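Local coordinates for protein peroxinectin A (Dictyostelium discoideum, PDB 6ERC) that uses hydrogen peroxide to oxidise phenolic donors, and has iodide and thiocyanate peroxidase activity, as a secreted haem enzyme of the animal peroxidase family, at residues Gln263-Asp268 with Thr488-Val493. Residues are numbered along the deposited sequence; the frame is centred on the assembly and turned at random.
Sequences QKITYD and TTFAEV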
loop_
_atom_site.group_PDB
_atom_site.type_symbol
_atom_site.label_atom_id
_atom_site.label_comp_id
_atom_site.label_asym_id
_atom_site.label_seq_id
_atom_site.Cartn_x
_atom_site.Cartn_y
_atom_site.Cartn_z
ATOM N N GLN A 263 -6.000 -3.579 12.710
ATOM C CA GLN A 263 -7.209 -4.093 12.080
ATOM C C GLN A 263 -8.408 -3.191 12.349
ATOM O O GLN A 263 -9.181 -2.887 11.433
ATOM C CB GLN A 263 -7.482 -5.514 12.571
ATOM C CG GLN A 263 -6.488 -6.538 12.059
ATOM C CD GLN A 263 -6.810 -7.944 12.516
ATOM O OE1 GLN A 263 -7.672 -8.155 13.372
ATOM N NE2 GLN A 263 -6.127 -8.919 11.935
ATOM N N LYS A 264 -8.576 -2.740 13.598
ATOM C CA LYS A 264 -9.774 -1.981 13.953
ATOM C C LYS A 264 -9.830 -0.650 13.216
ATOM O O LYS A 264 -10.892 -0.246 12.728
ATOM C CB LYS A 264 -9.829 -1.753 15.463
ATOM C CG LYS A 264 -11.187 -1.259 15.954
ATOM C CD LYS A 264 -11.144 -0.859 17.419
ATOM C CE LYS A 264 -12.514 -0.438 17.930
ATOM N NZ LYS A 264 -12.440 0.061 19.337
ATOM N N ILE A 265 -8.700 0.057 13.139
ATOM C CA ILE A 265 -8.666 1.321 12.409
ATOM C C ILE A 265 -9.026 1.098 10.945
ATOM O O ILE A 265 -9.696 1.928 10.320
ATOM C CB ILE A 265 -7.284 1.987 12.560
ATOM C CG1 ILE A 265 -7.105 2.505 13.990
ATOM C CG2 ILE A 265 -7.115 3.130 11.555
ATOM C CD1 ILE A 265 -5.697 2.927 14.321
ATOM N N THR A 266 -8.590 -0.026 10.378
ATOM C CA THR A 266 -8.873 -0.300 8.975
ATOM C C THR A 266 -10.371 -0.469 8.738
ATOM O O THR A 266 -10.939 0.153 7.835
ATOM C CB THR A 266 -8.109 -1.547 8.525
ATOM O OG1 THR A 266 -6.701 -1.324 8.677
ATOM C CG2 THR A 266 -8.410 -1.876 7.067
ATOM N N TYR A 267 -11.029 -1.299 9.546
ATOM C CA TYR A 267 -12.409 -1.684 9.279
ATOM C C TYR A 267 -13.441 -0.813 9.985
ATOM O O TYR A 267 -14.625 -0.893 9.641
ATOM C CB TYR A 267 -12.634 -3.143 9.676
ATOM C CG TYR A 267 -12.046 -4.128 8.692
ATOM C CD1 TYR A 267 -10.672 -4.230 8.519
ATOM C CD2 TYR A 267 -12.863 -4.958 7.939
ATOM C CE1 TYR A 267 -10.131 -5.127 7.621
ATOM C CE2 TYR A 267 -12.329 -5.860 7.040
ATOM C CZ TYR A 267 -10.964 -5.941 6.887
ATOM O OH TYR A 267 -10.424 -6.839 5.996
ATOM N N ASP A 268 -13.038 -0.001 10.961
ATOM C CA ASP A 268 -13.958 0.930 11.602
ATOM C C ASP A 268 -13.799 2.360 11.108
ATOM O O ASP A 268 -14.766 3.128 11.153
ATOM C CB ASP A 268 -13.775 0.910 13.125
ATOM C CG ASP A 268 -14.393 -0.316 13.776
ATOM O OD1 ASP A 268 -14.945 -1.171 13.051
ATOM O OD2 ASP A 268 -14.334 -0.418 15.021
ATOM N N THR A 488 -8.253 1.720 20.585
ATOM C CA THR A 488 -9.125 2.879 20.443
ATOM C C THR A 488 -9.095 3.387 19.006
ATOM O O THR A 488 -8.622 2.686 18.105
ATOM C CB THR A 488 -8.698 3.979 21.418
ATOM O OG1 THR A 488 -9.607 5.083 21.337
ATOM C CG2 THR A 488 -7.283 4.457 21.111
ATOM N N THR A 489 -9.596 4.599 18.779
ATOM C CA THR A 489 -9.548 5.195 17.453
ATOM C C THR A 489 -8.142 5.696 17.138
ATOM O O THR A 489 -7.319 5.931 18.028
ATOM C CB THR A 489 -10.541 6.353 17.331
ATOM O OG1 THR A 489 -10.227 7.367 18.294
ATOM C CG2 THR A 489 -11.965 5.866 17.545
ATOM N N PHE A 490 -7.875 5.860 15.843
ATOM C CA PHE A 490 -6.560 6.312 15.403
ATOM C C PHE A 490 -6.190 7.642 16.052
ATOM O O PHE A 490 -5.044 7.841 16.470
ATOM C CB PHE A 490 -6.550 6.426 13.875
ATOM C CG PHE A 490 -5.189 6.666 13.272
ATOM C CD1 PHE A 490 -4.024 6.361 13.960
ATOM C CD2 PHE A 490 -5.081 7.199 12.000
ATOM C CE1 PHE A 490 -2.786 6.585 13.387
ATOM C CE2 PHE A 490 -3.846 7.424 11.428
ATOM C CZ PHE A 490 -2.699 7.117 12.123
ATOM N N ALA A 491 -7.153 8.560 16.157
ATOM C CA ALA A 491 -6.868 9.870 16.733
ATOM C C ALA A 491 -6.357 9.749 18.161
ATOM O O ALA A 491 -5.459 10.493 18.571
ATOM C CB ALA A 491 -8.120 10.745 16.691
ATOM N N GLU A 492 -6.921 8.821 18.936
ATOM C CA GLU A 492 -6.499 8.659 20.323
ATOM C C GLU A 492 -5.158 7.947 20.436
ATOM O O GLU A 492 -4.401 8.212 21.377
ATOM C CB GLU A 492 -7.572 7.903 21.112
ATOM C CG GLU A 492 -8.796 8.748 21.441
ATOM C CD GLU A 492 -8.460 9.952 22.306
ATOM O OE1 GLU A 492 -7.435 9.904 23.022
ATOM O OE2 GLU A 492 -9.214 10.946 22.266
ATOM N N VAL A 493 -4.841 7.048 19.503
ATOM C CA VAL A 493 -3.506 6.462 19.479
ATOM C C VAL A 493 -2.462 7.552 19.268
ATOM O O VAL A 493 -1.372 7.512 19.851
ATOM C CB VAL A 493 -3.415 5.374 18.392
ATOM C CG1 VAL A 493 -2.008 4.802 18.329
ATOM C CG2 VAL A 493 -4.428 4.268 18.654
#
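Ile-265, buried on helix 247-275, packs against the first turn of helix 490-497, where it meets Phe-490; their CA atoms, 6.2 Å apart, are the nearest pair of CA atoms between the two segments. The apolar part of the contact is made largely by the longer branch of the isoleucine. Its CD1 lies 3.6 Å from CB of Phe-490, and the same methyl meets the ring obliquely, 3.8 Å from Phe-490 CD1. With CG anti to the backbone N (chi1 -170°), the phenylalanine ring leads away from helix 247-275, and CB is the Phe-490 atom nearest the isoleucine. CG2 of Ile-265 adds a looser touch, 4.1 Å from CB of Phe-490. Cutting Ile-265 back to an alanine removes the whole CG1-CD1 branch and CG2, and is likely to open a gap beside Phe-490 CB and Trp-75 of helix 70-80, which both isoleucine and phenylalanine touch.

At the margin, the extended Lys-264 makes only a loose contact: CD is 4.4 Å from Thr-488 O. Neighbouring residues of helix 247-275 add two hydrogen bonds, Gln-261 to that carbonyl and Glu-269 OE1 to the N-H of Phe-490, just after the N-cap residue Thr-489.

Between the two segments themselves the chemistry is thus mainly dispersive, burying 201 Å², whereas the bonds from Gln-261 and Glu-269 tie Thr-488 and Phe-490 to helix 247-275 and probably help to position the start of helix 490-497.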